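SAM-dependent methyltransferase (Exiguobacterium sibiricum 255-15, PDB 3D2L) probably transfers a methyl group from S-adenosylmethionine to an acceptor not yet identified, using a Rossmann-like methyltransferase domain. Local coordinates at residues L127-L133 with F238-I243. Coordinates in Å, arbitrary orientation, origin at the centre of the assembly. Numbering follows the deposited sequence.
With MG (magnesium ion), chain E.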
loop_
_atom_site.group_PDB
_atom_site.type_symbol
_atom_site.label_atom_id
_atom_site.label_comp_id
_atom_site.label_asym_id
_atom_site.label_seq_id
_atom_site.Cartn_x
_atom_site.Cartn_y
_atom_site.Cartn_z
ATOM N N LEU A 127 5.388 6.361 16.474
ATOM C CA LEU A 127 6.585 5.589 16.736
ATOM C C LEU A 127 7.402 6.254 17.826
ATOM O O LEU A 127 7.346 7.469 18.003
ATOM C CB LEU A 127 7.445 5.539 15.455
ATOM C CG LEU A 127 6.846 4.920 14.197
ATOM C CD1 LEU A 127 7.616 5.353 12.919
ATOM C CD2 LEU A 127 6.857 3.386 14.407
ATOM N N THR A 128 8.169 5.471 18.576
ATOM C CA THR A 128 9.119 6.079 19.496
ATOM C C THR A 128 10.502 5.919 18.866
ATOM O O THR A 128 10.614 5.415 17.738
ATOM C CB THR A 128 9.093 5.452 20.866
ATOM O OG1 THR A 128 9.410 4.069 20.722
ATOM C CG2 THR A 128 7.714 5.633 21.513
ATOM N N ASP A 129 11.524 6.368 19.592
ATOM C CA ASP A 129 12.916 6.319 19.165
ATOM C C ASP A 129 13.268 4.911 18.653
ATOM O O ASP A 129 13.079 3.904 19.343
ATOM C CB ASP A 129 13.820 6.769 20.344
ATOM C CG ASP A 129 15.333 6.740 20.017
ATOM O OD1 ASP A 129 15.718 6.829 18.838
ATOM O OD2 ASP A 129 16.153 6.653 20.970
ATOM N N GLY A 130 13.770 4.838 17.428
ATOM C CA GLY A 130 14.143 3.549 16.866
ATOM C C GLY A 130 13.039 2.908 16.047
ATOM O O GLY A 130 13.287 2.001 15.300
ATOM N N GLY A 131 11.814 3.398 16.143
ATOM C CA GLY A 131 10.725 2.800 15.347
ATOM C C GLY A 131 10.993 3.004 13.876
ATOM O O GLY A 131 11.563 4.010 13.481
ATOM N N LYS A 132 10.525 2.095 13.050
ATOM C CA LYS A 132 10.770 2.206 11.626
ATOM C C LYS A 132 9.526 2.509 10.835
ATOM O O LYS A 132 8.434 2.144 11.243
ATOM C CB LYS A 132 11.411 0.923 11.098
ATOM C CG LYS A 132 12.800 0.659 11.736
ATOM C CD LYS A 132 13.787 0.127 10.758
ATOM C CE LYS A 132 15.209 0.265 11.267
ATOM N NZ LYS A 132 15.403 -0.510 12.517
ATOM N N LEU A 133 9.712 3.201 9.714
ATOM C CA LEU A 133 8.691 3.489 8.746
ATOM C C LEU A 133 9.196 2.900 7.437
ATOM O O LEU A 133 10.287 3.253 6.963
ATOM C CB LEU A 133 8.421 4.995 8.578
ATOM C CG LEU A 133 7.502 5.428 7.437
ATOM C CD1 LEU A 133 6.046 4.769 7.548
ATOM C CD2 LEU A 133 7.429 6.955 7.361
ATOM N N PHE A 238 11.606 2.362 0.643
ATOM C CA PHE A 238 12.232 3.267 1.622
ATOM C C PHE A 238 12.165 2.663 2.993
ATOM O O PHE A 238 11.121 2.148 3.387
ATOM C CB PHE A 238 11.462 4.567 1.717
ATOM C CG PHE A 238 11.571 5.410 0.503
ATOM C CD1 PHE A 238 10.849 5.088 -0.637
ATOM C CD2 PHE A 238 12.376 6.516 0.507
ATOM C CE1 PHE A 238 10.963 5.877 -1.782
ATOM C CE2 PHE A 238 12.492 7.310 -0.634
ATOM C CZ PHE A 238 11.801 6.968 -1.762
ATOM N N VAL A 239 13.256 2.788 3.738
ATOM C CA VAL A 239 13.309 2.355 5.121
ATOM C C VAL A 239 13.790 3.580 5.840
ATOM O O VAL A 239 14.834 4.158 5.471
ATOM C CB VAL A 239 14.294 1.157 5.373
ATOM C CG1 VAL A 239 14.264 0.730 6.871
ATOM C CG2 VAL A 239 13.937 -0.021 4.465
ATOM N N ALA A 240 13.029 3.994 6.856
ATOM C CA ALA A 240 13.360 5.196 7.651
ATOM C C ALA A 240 13.188 4.879 9.126
ATOM O O ALA A 240 12.403 3.995 9.501
ATOM C CB ALA A 240 12.483 6.397 7.235
ATOM N N GLU A 241 13.944 5.569 9.978
ATOM C CA GLU A 241 13.852 5.325 11.408
ATOM C C GLU A 241 13.629 6.624 12.186
ATOM O O GLU A 241 14.242 7.643 11.903
ATOM C CB GLU A 241 15.121 4.638 11.866
ATOM C CG GLU A 241 15.181 4.365 13.326
ATOM C CD GLU A 241 16.435 3.653 13.681
ATOM O OE1 GLU A 241 16.671 2.586 13.077
ATOM O OE2 GLU A 241 17.175 4.158 14.548
ATOM N N LYS A 242 12.756 6.567 13.186
ATOM C CA LYS A 242 12.449 7.746 13.958
ATOM C C LYS A 242 13.665 8.121 14.793
ATOM O O LYS A 242 14.191 7.289 15.521
ATOM C CB LYS A 242 11.256 7.525 14.899
ATOM C CG LYS A 242 10.853 8.850 15.559
ATOM C CD LYS A 242 9.643 8.806 16.394
ATOM C CE LYS A 242 9.401 10.186 17.080
ATOM N NZ LYS A 242 8.240 10.014 17.960
ATOM N N ILE A 243 14.076 9.380 14.687
ATOM C CA ILE A 243 15.192 9.916 15.469
ATOM C C ILE A 243 14.669 10.141 16.909
ATOM O O ILE A 243 15.243 9.674 17.920
ATOM C CB ILE A 243 15.718 11.231 14.821
ATOM C CG1 ILE A 243 16.375 10.911 13.485
ATOM C CG2 ILE A 243 16.694 11.948 15.748
ATOM C CD1 ILE A 243 16.776 12.153 12.649
ATOM O OXT ILE A 243 13.628 10.794 17.069
HETATM MG MG MG E . 17.754 6.496 17.859
HETATM O O HOH W 1 18.330 6.673 19.635
HETATM O O HOH W 2 16.493 6.181 16.261
HETATM O O HOH W 3 17.577 8.424 17.688
HETATM O O HOH W 4 19.515 6.118 16.963
HETATM O O HOH W 5 17.613 4.395 18.222
#
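Strand 238-242, the end of strand 235-242, slots between strands 131-138 and 215-222 as strand 7 of the 3-2-1-4-5-7-6 order of class I methyltransferases, antiparallel to the start of strand 131-138. Val-239 lays CG1 4.0 Å from CD of Lys-132, an apolar footing for that long chain. Ala-240 exchanges both backbone hydrogen bonds with Leu-133 (N to O and O to N, each 2.8 Å), its small methyl leaving room for Phe-215 beside the leucine. Glu-241 and Lys-132, a non-hydrogen-bonded pair, both partly exposed and on the same side of the sheet, form a salt bridge (Glu-241 OE1 to Lys-132 NZ, 3.4 Å). Lys-242 N bonds Gly-131 O (2.8 Å) and its O accepts Gly-130 N (3.1 Å), while the extended side chain carries NZ to Leu-127 O (2.7 Å) and to Ala-124 O at the helix end. Gly-130 supplies the positive phi of the type II turn Thr-128 to Gly-131; at Gly-131 a CB would strike Leu-127. Magnesium, held by Asp-129 OD1 (2.3 Å) and five waters, reaches Glu-241, Lys-242 and Ile-243 through water alone, implying a hydrated surface ion beside the C-terminus.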